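Local coordinates for protein 3-keto-5-aminohexanoate cleavage enzyme (Burkholderia xenovorans LB400, PDB 3E49) that probably cleaves beta-keto acids such as 3-keto-5-aminohexanoate, with the help of a zinc ion held in a TIM barrel, at residues A[49-54]-A[69-74]; A[80-85]-A[106-111]; A[10-15]-A[254-259]; A[61-66]-A[99-104]; A[45-50]-A[292-297]. All coordinates share one frame; numbering follows the deposited sequence. Where two conformers were deposited one is given.

Overall arrangement
The contacts follow one TIM barrel from its first strand. Contact 3 opens first, pairing the first strand with the last to shut the barrel, and it encloses contacts 1, 2 and 4. Contact 5 starts within that interval and ends beyond it, so the two cross; it brings a C-terminal helix to the start of strand 48-54. From the same strand contact 1 closes a short loop onto helix 71-78. Contact 4 crosses contact 1, reaching from the turn after strand 61-62 to helix 95-105. Contact 2 opens once contact 1 has closed, crosses contact 4, and pairs strand 82-85 with strand 109-113. Contacts 1 and 3 together supply the three protein ligands of the zinc, His50 being shared with contact 5.

Contact 1. Residues A[49-54]-A[69-74]; sequences IHLHAR and AEFLPR. With ZN (zinc ion), chain E.
The carbonyl oxygen of His52 is buried against the ring of Phe71 and has no hydrogen-bonding partner, an uncommon state for a backbone acceptor. His52 O lies oblique to the ring, 3.7 Å from Phe71 CZ. With chi1 at 68°, Phe71 CG sits between the backbone N and the carbonyl carbon, and from this crowded position the ring reaches from helix 71-78 to the strand. Different ring atoms meet different residues: Ala53 CB lies at the edge, in the ring plane, 3.9 Å from Phe71 CE2, while Leu51 CD2 stands obliquely 4.1 Å from Phe71 CE1. The other methyl of the same leucine, Leu51 CD1, packs 3.8 Å from Leu72 CD2, the two side chains running alongside in opposite senses. Just across the strand, His50 NE2 and His52 NE2 each bind the zinc ion at 2.2 Å, while Leu51, between them in sequence, points to the helix side of the strand. Val34 and Ser38 of helix 31-44 and Ile83 and Leu85 of strand 82-85 complete the layer between the barrel strand 48-54 and helix 71-78, and Phe68 of helix 65-68 meets the ring of Phe71.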
# COMPACT_ATOMS: atom_id res chain seq x y z
N ILE A 49 -26.35 -15.09 10.97
CA ILE A 49 -25.87 -16.32 11.56
C ILE A 49 -25.41 -17.25 10.44
O ILE A 49 -26.18 -17.69 9.63
CB ILE A 49 -26.98 -17.00 12.43
CG1 ILE A 49 -27.62 -15.99 13.39
CG2 ILE A 49 -26.40 -18.14 13.21
CD1 ILE A 49 -26.64 -15.38 14.47
N HIS A 50 -24.11 -17.51 10.38
CA HIS A 50 -23.50 -18.36 9.37
C HIS A 50 -23.47 -19.78 9.97
O HIS A 50 -22.84 -20.02 11.03
CB HIS A 50 -22.11 -17.81 9.02
CG HIS A 50 -21.30 -18.70 8.13
ND1 HIS A 50 -21.04 -18.39 6.82
CD2 HIS A 50 -20.58 -19.80 8.40
CE1 HIS A 50 -20.25 -19.32 6.30
NE2 HIS A 50 -20.04 -20.24 7.22
N LEU A 51 -24.10 -20.70 9.25
CA LEU A 51 -24.39 -22.05 9.76
C LEU A 51 -23.84 -23.23 9.01
O LEU A 51 -23.87 -23.29 7.77
CB LEU A 51 -25.93 -22.23 9.85
CG LEU A 51 -26.62 -21.38 10.92
CD1 LEU A 51 -28.07 -21.06 10.57
CD2 LEU A 51 -26.50 -22.01 12.29
N HIS A 52 -23.30 -24.17 9.80
CA HIS A 52 -22.98 -25.51 9.33
C HIS A 52 -23.68 -26.45 10.30
O HIS A 52 -24.10 -26.04 11.39
CB HIS A 52 -21.49 -25.87 9.42
CG HIS A 52 -20.59 -25.07 8.54
ND1 HIS A 52 -19.60 -25.66 7.78
CD2 HIS A 52 -20.44 -23.73 8.38
CE1 HIS A 52 -18.90 -24.72 7.17
NE2 HIS A 52 -19.38 -23.55 7.52
N ALA A 53 -23.77 -27.72 9.89
CA ALA A 53 -24.36 -28.77 10.71
C ALA A 53 -23.27 -29.77 11.01
O ALA A 53 -22.30 -29.93 10.23
CB ALA A 53 -25.53 -29.45 9.98
N ARG A 54 -23.41 -30.43 12.15
CA ARG A 54 -22.48 -31.46 12.57
C ARG A 54 -23.25 -32.74 12.91
O ARG A 54 -24.43 -32.68 13.29
CB ARG A 54 -21.68 -30.98 13.78
CG ARG A 54 -20.59 -29.96 13.40
CD ARG A 54 -19.77 -29.52 14.58
NE ARG A 54 -18.77 -28.52 14.23
CZ ARG A 54 -17.53 -28.77 13.75
NH1 ARG A 54 -17.11 -30.00 13.52
NH2 ARG A 54 -16.71 -27.74 13.48
N ALA A 69 -32.48 -29.86 9.75
CA ALA A 69 -33.96 -29.86 9.88
C ALA A 69 -34.56 -29.38 11.19
O ALA A 69 -35.63 -28.79 11.17
CB ALA A 69 -34.54 -31.24 9.49
N GLU A 70 -33.88 -29.57 12.32
CA GLU A 70 -34.42 -29.16 13.60
C GLU A 70 -33.99 -27.73 13.94
O GLU A 70 -34.79 -26.90 14.33
CB GLU A 70 -33.94 -30.13 14.70
CG GLU A 70 -34.14 -31.63 14.34
CD GLU A 70 -33.33 -32.59 15.22
OE1 GLU A 70 -33.45 -32.52 16.45
OE2 GLU A 70 -32.58 -33.42 14.66
N PHE A 71 -32.69 -27.45 13.80
CA PHE A 71 -32.21 -26.13 14.22
C PHE A 71 -32.69 -24.94 13.40
O PHE A 71 -32.95 -23.89 13.97
CB PHE A 71 -30.69 -26.08 14.55
CG PHE A 71 -29.72 -26.26 13.40
CD1 PHE A 71 -29.52 -25.27 12.45
CD2 PHE A 71 -28.85 -27.36 13.38
CE1 PHE A 71 -28.59 -25.43 11.42
CE2 PHE A 71 -27.89 -27.53 12.36
CZ PHE A 71 -27.74 -26.56 11.38
N LEU A 72 -32.92 -25.12 12.11
CA LEU A 72 -33.30 -23.98 11.29
C LEU A 72 -34.63 -23.38 11.73
O LEU A 72 -34.70 -22.20 12.01
CB LEU A 72 -33.23 -24.31 9.79
CG LEU A 72 -31.84 -24.51 9.17
CD1 LEU A 72 -31.94 -24.76 7.70
CD2 LEU A 72 -30.93 -23.29 9.43
N PRO A 73 -35.69 -24.20 11.84
CA PRO A 73 -36.96 -23.67 12.31
C PRO A 73 -36.91 -23.14 13.73
O PRO A 73 -37.57 -22.15 14.03
CB PRO A 73 -37.90 -24.89 12.24
CG PRO A 73 -37.28 -25.79 11.30
CD PRO A 73 -35.81 -25.62 11.45
N ARG A 74 -36.09 -23.79 14.59
CA ARG A 74 -35.93 -23.33 15.97
C ARG A 74 -35.31 -21.93 15.97
O ARG A 74 -35.77 -21.05 16.68
CB ARG A 74 -35.05 -24.31 16.75
CG ARG A 74 -34.90 -24.05 18.25
CD ARG A 74 -36.17 -24.41 19.06
ZN ZN E . -18.33 -21.61 7.15
O HOH W 1 -18.50 -21.87 4.79
O HOH W 2 -16.81 -20.03 6.18

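Contact 2. Residues A[80-85]-A[106-111]; sequences DAVINL and MPELAS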
# COMPACT_ATOMS: atom_id res chain seq x y z
N ASP A 80 -35.05 -12.93 14.30
CA ASP A 80 -35.09 -12.46 12.90
C ASP A 80 -33.71 -12.43 12.27
O ASP A 80 -33.57 -12.04 11.12
CB ASP A 80 -35.71 -11.07 12.79
CG ASP A 80 -37.20 -11.11 13.00
OD1 ASP A 80 -37.79 -12.21 12.73
OD2 ASP A 80 -37.79 -10.06 13.41
N ALA A 81 -32.69 -12.86 13.00
CA ALA A 81 -31.37 -12.85 12.46
C ALA A 81 -31.39 -13.63 11.16
O ALA A 81 -32.02 -14.69 11.06
CB ALA A 81 -30.39 -13.49 13.47
N VAL A 82 -30.70 -13.12 10.13
CA VAL A 82 -30.62 -13.77 8.83
C VAL A 82 -29.85 -15.11 8.89
O VAL A 82 -28.70 -15.18 9.38
CB VAL A 82 -29.87 -12.89 7.78
CG1 VAL A 82 -29.92 -13.55 6.41
CG2 VAL A 82 -30.41 -11.48 7.74
N ILE A 83 -30.47 -16.17 8.36
CA ILE A 83 -29.87 -17.49 8.31
C ILE A 83 -29.02 -17.61 7.04
O ILE A 83 -29.48 -17.41 5.90
CB ILE A 83 -30.95 -18.60 8.40
CG1 ILE A 83 -31.54 -18.57 9.80
CG2 ILE A 83 -30.38 -19.97 8.03
CD1 ILE A 83 -32.71 -19.47 10.02
N ASN A 84 -27.75 -17.94 7.23
CA ASN A 84 -26.81 -18.03 6.15
C ASN A 84 -26.23 -19.44 6.16
O ASN A 84 -25.58 -19.81 7.11
CB ASN A 84 -25.75 -16.96 6.40
CG ASN A 84 -24.62 -16.99 5.42
OD1 ASN A 84 -24.49 -17.89 4.58
ND2 ASN A 84 -23.74 -15.98 5.53
N LEU A 85 -26.50 -20.23 5.13
CA LEU A 85 -25.98 -21.61 5.06
C LEU A 85 -24.75 -21.76 4.24
O LEU A 85 -24.64 -21.21 3.16
CB LEU A 85 -27.01 -22.54 4.41
CG LEU A 85 -28.38 -22.52 5.10
CD1 LEU A 85 -29.27 -23.59 4.44
CD2 LEU A 85 -28.22 -22.71 6.62
N MSE A 106 -33.22 -23.00 0.54
CA MSE A 106 -33.30 -21.71 -0.13
C MSE A 106 -33.19 -20.55 0.83
O MSE A 106 -34.08 -19.70 0.92
CB MSE A 106 -34.62 -21.65 -0.91
CG MSE A 106 -34.69 -22.76 -1.92
SE MSE A 106 -36.42 -22.79 -2.84
CE MSE A 106 -36.17 -24.41 -3.75
N PRO A 107 -32.07 -20.47 1.55
CA PRO A 107 -31.87 -19.41 2.54
C PRO A 107 -31.70 -18.03 1.88
O PRO A 107 -31.51 -17.94 0.70
CB PRO A 107 -30.59 -19.86 3.26
CG PRO A 107 -29.85 -20.59 2.24
CD PRO A 107 -30.87 -21.32 1.43
N GLU A 108 -31.79 -16.97 2.66
CA GLU A 108 -31.59 -15.61 2.17
C GLU A 108 -30.14 -15.42 1.75
O GLU A 108 -29.83 -14.70 0.81
CB GLU A 108 -31.91 -14.62 3.27
CG GLU A 108 -33.41 -14.46 3.55
CD GLU A 108 -33.66 -13.44 4.60
OE1 GLU A 108 -34.03 -12.29 4.24
OE2 GLU A 108 -33.49 -13.77 5.79
N LEU A 109 -29.26 -16.08 2.50
CA LEU A 109 -27.83 -16.04 2.24
C LEU A 109 -27.25 -17.44 2.21
O LEU A 109 -27.72 -18.31 2.95
CB LEU A 109 -27.10 -15.25 3.35
CG LEU A 109 -27.04 -13.75 3.32
CD1 LEU A 109 -26.49 -13.19 4.67
CD2 LEU A 109 -26.25 -13.27 2.08
N ALA A 110 -26.19 -17.62 1.41
CA ALA A 110 -25.40 -18.83 1.44
C ALA A 110 -23.94 -18.40 1.28
O ALA A 110 -23.67 -17.39 0.60
CB ALA A 110 -25.79 -19.77 0.31
N SER A 111 -23.01 -19.12 1.89
CA SER A 111 -21.61 -18.76 1.74
C SER A 111 -21.15 -19.30 0.40
O SER A 111 -21.70 -20.29 -0.08
CB SER A 111 -20.78 -19.33 2.89
OG SER A 111 -20.69 -20.75 2.78
O HOH W 3 -32.14 -17.63 5.32
O HOH W 4 -33.11 -15.99 7.18
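Leu85 and Leu109 join neighbouring parallel strands of the TIM barrel, the two strands of a beta-alpha-beta unit whose crossover carries helix 95-105. Leu85 N donates to Leu109 O at 3.2 Å, and Ser111 N donates to Leu85 O at 2.9 Å. CA-H...O contacts from Asn84 to Leu109 O and from Ala110 to Leu85 O run beside them, and the strand axes are turned 33° from one another.

Side chains fill both faces of this pairing. On the face bearing Leu85 and Ala110, Leu85 CG lies 3.8 Å from Pro107 CG, the two side chains meeting at about a right angle. On the face of Asn84 and Leu109, Asn84 CG is anti to its backbone N (chi1 175°), which carries the amide over Leu109 at a slant, with Asn84 CG 3.7 Å from Leu109 CB. Asn84 ND2 is then bonded to Glu170, which also holds the zinc ligand His50, so Asn84 helps to position Glu170, the second-shell partner of His50. Leu109 CD1 packs against Val82 CG1, which Glu108 crosses at about a right angle.

Ahead of strand 109-113, at Glu108, water bridges the two segments. One molecule accepts from Glu108 N and donates to Ile83 O. The Glu108 carboxylate is held at OE1 by Arg298 and the backbone N of Gly305; a second water accepts from Ile83 N at 2.9 Å and donates to Glu108 OE2 at 2.6 Å.

Contact 3. Residues A[10-15]-A[254-259]; sequences ITCAVT and VRVGLE. With ZN (zinc ion), chain E.
Ala13 CB is a small knob set into the hollow between two charged side chains of segment 254-259. It stands obliquely to the Arg255 guanidinium, 3.3 Å from Arg255 NH2, and 3.5 Å from Glu259 OE1. Extended chains bring both groups here: Arg255 CG and Glu259 CG are each anti to their backbone N, and Arg255 NH2 meets Glu259 OE2 in a salt bridge in the guanidinium plane. Earlier along the arginine, Thr11 CG2 rests obliquely across its CG and CD.

The other face is apolar. Ile10 and Val254 point the same way side by side, with Ile10 CG1 3.7 Å from Val254 CG2, and Val256 CG2 touches Ile10 CG2 and Cys12 SG loosely. Helix 273-286 covers this layer. Beneath the side chains the strands interlock by nearly straight bonds, Thr11 N to Val254 O and Val256 N to Thr11 O, followed by Ala13 N to Val256 O. Past the last of these, at Gly257, which has no side chain, Ala13 O comes within 3.2 Å of Gly257 CA in a CA-H...O contact; the same oxygen accepts from Glu259 N at 3.1 Å.

Glu259 OE2 binds zinc at 2.2 Å, while a water links Glu259 OE1 to Thr15 N. Arg255 is itself steadied by salt bridges to Glu170 and Asp260. Pairing of the first with the last parallel strand is what closes a TIM barrel, and the metal site lies at the C-terminal ends of the strands, where TIM barrels carry their active sites.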
# COMPACT_ATOMS: atom_id res chain seq x y z
N ILE A 10 -22.91 -7.42 12.17
CA ILE A 10 -22.11 -8.46 12.83
C ILE A 10 -22.61 -9.82 12.33
O ILE A 10 -23.80 -10.15 12.46
CB ILE A 10 -22.28 -8.44 14.34
CG1 ILE A 10 -21.84 -7.06 14.91
CG2 ILE A 10 -21.61 -9.64 14.97
CD1 ILE A 10 -22.04 -6.90 16.39
N THR A 11 -21.71 -10.57 11.71
CA THR A 11 -21.98 -11.95 11.33
C THR A 11 -21.37 -12.85 12.40
O THR A 11 -20.19 -12.64 12.83
CB THR A 11 -21.42 -12.32 9.97
OG1 THR A 11 -22.11 -11.57 8.96
CG2 THR A 11 -21.58 -13.83 9.73
N CYS A 12 -22.14 -13.85 12.84
CA CYS A 12 -21.63 -14.84 13.76
C CYS A 12 -21.67 -16.24 13.12
O CYS A 12 -22.71 -16.74 12.80
CB CYS A 12 -22.39 -14.81 15.08
SG CYS A 12 -21.51 -15.80 16.31
N ALA A 13 -20.50 -16.86 12.94
CA ALA A 13 -20.34 -18.20 12.37
C ALA A 13 -20.23 -19.11 13.58
O ALA A 13 -19.17 -19.23 14.21
CB ALA A 13 -19.08 -18.26 11.52
N VAL A 14 -21.31 -19.83 13.88
CA VAL A 14 -21.43 -20.54 15.16
C VAL A 14 -20.65 -21.82 15.39
O VAL A 14 -20.39 -22.13 16.55
CB VAL A 14 -22.93 -20.78 15.56
CG1 VAL A 14 -23.66 -19.46 15.74
CG2 VAL A 14 -23.61 -21.65 14.52
N THR A 15 -20.32 -22.58 14.35
CA THR A 15 -19.55 -23.85 14.55
C THR A 15 -18.62 -24.27 13.40
O THR A 15 -17.47 -24.75 13.63
CB THR A 15 -20.51 -25.00 14.93
OG1 THR A 15 -19.75 -26.10 15.43
CG2 THR A 15 -21.38 -25.41 13.72
N VAL A 254 -18.37 -6.82 10.33
CA VAL A 254 -17.49 -7.76 11.05
C VAL A 254 -18.03 -9.18 11.19
O VAL A 254 -19.23 -9.38 11.31
CB VAL A 254 -17.21 -7.19 12.46
CG1 VAL A 254 -16.52 -5.81 12.35
CG2 VAL A 254 -18.54 -7.07 13.29
N ARG A 255 -17.15 -10.16 11.27
CA ARG A 255 -17.55 -11.55 11.46
C ARG A 255 -16.81 -12.11 12.63
O ARG A 255 -15.59 -11.97 12.73
CB ARG A 255 -17.31 -12.42 10.23
CG ARG A 255 -17.57 -13.88 10.44
CD ARG A 255 -17.66 -14.61 9.17
NE ARG A 255 -17.44 -16.04 9.39
CZ ARG A 255 -17.53 -16.97 8.46
NH1 ARG A 255 -17.95 -16.70 7.24
NH2 ARG A 255 -17.23 -18.21 8.78
N VAL A 256 -17.58 -12.72 13.53
CA VAL A 256 -17.03 -13.40 14.70
C VAL A 256 -17.61 -14.84 14.73
O VAL A 256 -18.34 -15.23 13.83
CB VAL A 256 -17.25 -12.62 16.02
CG1 VAL A 256 -16.56 -11.24 15.94
CG2 VAL A 256 -18.75 -12.44 16.34
N GLY A 257 -17.27 -15.60 15.76
CA GLY A 257 -17.79 -16.96 15.93
C GLY A 257 -16.80 -18.05 16.20
O GLY A 257 -15.66 -17.97 15.76
N LEU A 258 -17.26 -19.10 16.88
CA LEU A 258 -16.44 -20.27 17.23
C LEU A 258 -16.01 -21.09 16.03
O LEU A 258 -15.02 -21.86 16.09
CB LEU A 258 -17.13 -21.13 18.32
CG LEU A 258 -17.00 -20.75 19.81
CD1 LEU A 258 -17.09 -19.31 20.10
CD2 LEU A 258 -18.05 -21.54 20.66
N GLU A 259 -16.71 -20.91 14.91
CA GLU A 259 -16.27 -21.51 13.66
C GLU A 259 -14.85 -21.03 13.31
O GLU A 259 -14.05 -21.79 12.81
CB GLU A 259 -17.18 -21.10 12.50
CG GLU A 259 -16.58 -21.42 11.14
CD GLU A 259 -17.53 -21.44 9.98
OE1 GLU A 259 -18.77 -21.44 10.17
OE2 GLU A 259 -16.98 -21.48 8.86
ZN ZN E . -18.33 -21.61 7.15
O HOH W 5 -20.65 -9.18 8.62
O HOH W 6 -14.71 -24.44 12.64
O HOH W 7 -21.01 -22.06 11.43
O HOH W 1 -18.50 -21.87 4.79
O HOH W 2 -16.81 -20.03 6.18

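Contact 4. Residues A[61-66]-A[99-104]; sequences PTQDPA and LRPATH
Gln63 meets Pro101 twice, once with its backbone and once with the tip of its side chain. Its carbonyl oxygen meets the CG-CD side of the proline ring, Gln63 O being 3.3 Å from Pro101 CG. From CB the chain leaves beside the backbone N, and at CG it bends (chi2 -70°), which swings the amide back across Pro101 at about a right angle. Gln63 CD and OE1 both then rest on Pro101 CG, and Gln63 NE2 sits 3.7 Å from that same carbon and slightly farther from Pro101 CD. The tip is fixed by two backbone oxygens that accept from NE2, those of Thr86 and Arg98. In this barrel helix, 95-105, the turn is kinked at the proline: neither Pro101 N nor Ala102 N is bonded to the turn before, and Arg98 O, the regular alpha-helical acceptor for Ala102 N, receives the glutamine instead. Two residues beyond Gln63, Pro65 CG packs obliquely on Arg100 CB at 3.7 Å, while the arginine's extended chain leads its guanidinium away. Pro65 is placed by the N-cap of helix 65-68, where Asp64 OD1 accepts from Ala66 N at 3.0 Å, and by an ST turn in which Thr62 OG1 accepts from Asp64 N.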
# COMPACT_ATOMS: atom_id res chain seq x y z
N PRO A 61 -18.40 -32.94 10.49
CA PRO A 61 -19.16 -32.14 9.56
C PRO A 61 -20.08 -33.00 8.70
O PRO A 61 -19.71 -34.13 8.29
CB PRO A 61 -18.06 -31.54 8.66
CG PRO A 61 -16.90 -31.44 9.52
CD PRO A 61 -16.96 -32.71 10.34
N THR A 62 -21.26 -32.44 8.41
CA THR A 62 -22.22 -33.06 7.55
C THR A 62 -23.06 -32.03 6.80
O THR A 62 -23.58 -31.11 7.41
CB THR A 62 -23.21 -33.98 8.32
OG1 THR A 62 -24.08 -34.57 7.36
CG2 THR A 62 -24.03 -33.25 9.35
N GLN A 63 -23.16 -32.20 5.49
CA GLN A 63 -24.00 -31.35 4.66
C GLN A 63 -25.31 -32.05 4.25
O GLN A 63 -25.88 -31.74 3.19
CB GLN A 63 -23.25 -30.87 3.43
CG GLN A 63 -22.35 -29.67 3.66
CD GLN A 63 -23.15 -28.42 3.90
OE1 GLN A 63 -23.60 -28.17 5.00
NE2 GLN A 63 -23.27 -27.59 2.86
N ASP A 64 -25.78 -32.98 5.08
CA ASP A 64 -27.07 -33.64 4.83
C ASP A 64 -28.16 -32.68 5.25
O ASP A 64 -28.22 -32.27 6.39
CB ASP A 64 -27.17 -34.95 5.66
CG ASP A 64 -28.43 -35.78 5.34
OD1 ASP A 64 -29.40 -35.26 4.78
OD2 ASP A 64 -28.42 -36.98 5.67
N PRO A 65 -29.03 -32.29 4.32
CA PRO A 65 -30.08 -31.37 4.73
C PRO A 65 -30.79 -31.82 5.99
O PRO A 65 -31.20 -31.00 6.81
CB PRO A 65 -31.02 -31.32 3.51
CG PRO A 65 -30.24 -31.70 2.40
CD PRO A 65 -29.10 -32.59 2.88
N ALA A 66 -30.89 -33.14 6.19
CA ALA A 66 -31.53 -33.65 7.39
C ALA A 66 -30.85 -33.14 8.69
O ALA A 66 -31.50 -32.98 9.70
CB ALA A 66 -31.59 -35.20 7.36
N LEU A 99 -23.96 -28.55 -2.06
CA LEU A 99 -25.10 -27.67 -2.33
C LEU A 99 -26.48 -28.08 -1.84
O LEU A 99 -27.41 -27.27 -1.90
CB LEU A 99 -25.21 -27.40 -3.83
CG LEU A 99 -24.48 -26.19 -4.41
CD1 LEU A 99 -24.49 -26.25 -5.94
CD2 LEU A 99 -25.16 -24.90 -3.91
N ARG A 100 -26.65 -29.29 -1.34
CA ARG A 100 -28.01 -29.71 -0.95
C ARG A 100 -28.75 -28.83 0.06
O ARG A 100 -29.92 -28.53 -0.13
CB ARG A 100 -28.06 -31.18 -0.53
CG ARG A 100 -27.90 -32.11 -1.71
CD ARG A 100 -28.41 -33.51 -1.37
NE ARG A 100 -28.22 -34.44 -2.50
CZ ARG A 100 -27.24 -35.34 -2.60
NH1 ARG A 100 -26.33 -35.48 -1.64
NH2 ARG A 100 -27.18 -36.11 -3.67
N PRO A 101 -28.08 -28.45 1.16
CA PRO A 101 -28.76 -27.59 2.12
C PRO A 101 -29.26 -26.26 1.54
O PRO A 101 -30.41 -25.89 1.74
CB PRO A 101 -27.68 -27.37 3.19
CG PRO A 101 -26.83 -28.57 3.10
CD PRO A 101 -26.76 -28.85 1.64
N ALA A 102 -28.40 -25.57 0.79
CA ALA A 102 -28.74 -24.29 0.21
C ALA A 102 -29.85 -24.44 -0.83
O ALA A 102 -30.81 -23.67 -0.85
CB ALA A 102 -27.50 -23.68 -0.44
N THR A 103 -29.69 -25.46 -1.69
CA THR A 103 -30.66 -25.70 -2.76
C THR A 103 -32.00 -26.16 -2.19
O THR A 103 -33.04 -25.79 -2.72
CB THR A 103 -30.12 -26.65 -3.87
OG1 THR A 103 -29.58 -27.82 -3.28
CG2 THR A 103 -28.99 -26.00 -4.65
N HIS A 104 -31.98 -26.91 -1.08
CA HIS A 104 -33.21 -27.35 -0.45
C HIS A 104 -33.90 -26.29 0.41
O HIS A 104 -35.12 -26.08 0.31
CB HIS A 104 -32.98 -28.59 0.42
CG HIS A 104 -34.21 -29.00 1.18
ND1 HIS A 104 -35.16 -29.84 0.64
CD2 HIS A 104 -34.67 -28.64 2.39
CE1 HIS A 104 -36.14 -30.00 1.52
NE2 HIS A 104 -35.86 -29.28 2.59

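Contact 5. Residues A[45-50]-A[292-297]; sequences GAAVIH and ASPAEA. With ZN (zinc ion), chain E.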
# COMPACT_ATOMS: atom_id res chain seq x y z
N GLY A 45 -26.39 -9.27 19.42
CA GLY A 45 -26.32 -8.28 18.33
C GLY A 45 -25.99 -8.78 16.95
O GLY A 45 -25.93 -7.99 16.02
N ALA A 46 -25.79 -10.08 16.77
CA ALA A 46 -25.50 -10.62 15.45
C ALA A 46 -26.74 -10.51 14.56
O ALA A 46 -27.82 -10.96 14.96
CB ALA A 46 -25.08 -12.07 15.54
N ALA A 47 -26.59 -9.89 13.39
CA ALA A 47 -27.70 -9.74 12.45
C ALA A 47 -27.68 -10.91 11.48
O ALA A 47 -28.66 -11.19 10.85
CB ALA A 47 -27.59 -8.41 11.69
N VAL A 48 -26.54 -11.59 11.34
CA VAL A 48 -26.40 -12.73 10.41
C VAL A 48 -25.74 -13.91 11.11
O VAL A 48 -24.70 -13.75 11.75
CB VAL A 48 -25.56 -12.37 9.13
CG1 VAL A 48 -25.41 -13.62 8.18
CG2 VAL A 48 -26.17 -11.11 8.37
N ILE A 49 -26.35 -15.09 10.97
CA ILE A 49 -25.87 -16.32 11.56
C ILE A 49 -25.41 -17.25 10.44
O ILE A 49 -26.18 -17.69 9.63
CB ILE A 49 -26.98 -17.00 12.43
CG1 ILE A 49 -27.62 -15.99 13.39
CG2 ILE A 49 -26.40 -18.14 13.21
CD1 ILE A 49 -26.64 -15.38 14.47
N HIS A 50 -24.11 -17.51 10.38
CA HIS A 50 -23.50 -18.36 9.37
C HIS A 50 -23.47 -19.78 9.97
O HIS A 50 -22.84 -20.02 11.03
CB HIS A 50 -22.11 -17.81 9.02
CG HIS A 50 -21.30 -18.70 8.13
ND1 HIS A 50 -21.04 -18.39 6.82
CD2 HIS A 50 -20.58 -19.80 8.40
CE1 HIS A 50 -20.25 -19.32 6.30
NE2 HIS A 50 -20.04 -20.24 7.22
N ALA A 292 -26.09 -3.04 13.31
CA ALA A 292 -27.24 -3.22 12.42
C ALA A 292 -28.15 -4.31 12.96
O ALA A 292 -27.70 -5.38 13.39
CB ALA A 292 -26.80 -3.61 10.98
N SER A 293 -29.46 -4.03 12.89
CA SER A 293 -30.45 -5.02 13.21
C SER A 293 -30.56 -5.94 12.00
O SER A 293 -30.06 -5.63 10.92
CB SER A 293 -31.79 -4.33 13.40
OG SER A 293 -32.23 -3.76 12.17
N PRO A 294 -31.20 -7.09 12.16
CA PRO A 294 -31.46 -7.93 10.98
C PRO A 294 -32.22 -7.18 9.84
O PRO A 294 -31.87 -7.33 8.68
CB PRO A 294 -32.30 -9.09 11.55
CG PRO A 294 -31.85 -9.17 12.98
CD PRO A 294 -31.65 -7.74 13.41
N ALA A 295 -33.25 -6.41 10.18
CA ALA A 295 -33.99 -5.66 9.15
C ALA A 295 -33.02 -4.76 8.37
O ALA A 295 -33.08 -4.67 7.14
CB ALA A 295 -35.06 -4.83 9.79
N GLU A 296 -32.13 -4.09 9.11
CA GLU A 296 -31.13 -3.20 8.48
C GLU A 296 -30.15 -3.95 7.60
O GLU A 296 -29.75 -3.46 6.54
CB GLU A 296 -30.40 -2.38 9.55
CG GLU A 296 -31.26 -1.28 10.15
CD GLU A 296 -30.72 -0.69 11.44
OE1 GLU A 296 -29.99 -1.36 12.22
OE2 GLU A 296 -31.03 0.49 11.70
N ALA A 297 -29.69 -5.12 8.06
CA ALA A 297 -28.75 -5.93 7.27
C ALA A 297 -29.43 -6.40 5.98
O ALA A 297 -28.84 -6.39 4.90
CB ALA A 297 -28.22 -7.12 8.09
ZN ZN E . -18.33 -21.61 7.15
O HOH W 8 -25.51 -6.83 13.42
O HOH W 9 -28.78 -6.85 15.70
O HOH W 1 -18.50 -21.87 4.79
O HOH W 2 -16.81 -20.03 6.18
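Backbone torsions of -93° and -20° at Ala47, just ahead of the extended angles of strand 48-54, aim its methyl at the first turn of the helix that starts at Pro294. This is the N-terminal end of a TIM-barrel strand meeting a C-terminal helix, 294-301, while His50 at the other end of the segment binds the zinc ion through NE2. Ala47 CB is the centre of the contact. It lies 3.5 Å from Ala292 O and 3.9 Å from Ala297 CB, with Ser293 O and Pro294 N also against it, so a single methyl is cupped by the chain as it enters the helix. Val48 CG2 adds a looser touch on Ala297 CB.

No direct hydrogen bond joins the two segments. Instead two waters lie between Gly45 O and Ala292 O, and each is placed to donate to both oxygens; one of them lies 2.9 Å from Gly45 O and 2.6 Å from Ala292 O. Other acceptors compete for their protons, so the bridges are probably shared. Gly45, whose positive phi ends helix 31-44 in a Schellman motif, carries this carbonyl.

On the opposite segment a capping box fixes the helix start. Ser293 OG, held between its own backbone N and carbonyl carbon by a chi1 of 66°, accepts from Glu296 N at 3.1 Å. The glutamate also makes a salt bridge to Lys7 through OE2, and its OE1 accepts from Ser293 N at 2.8 Å, on the anti side of the carboxylate.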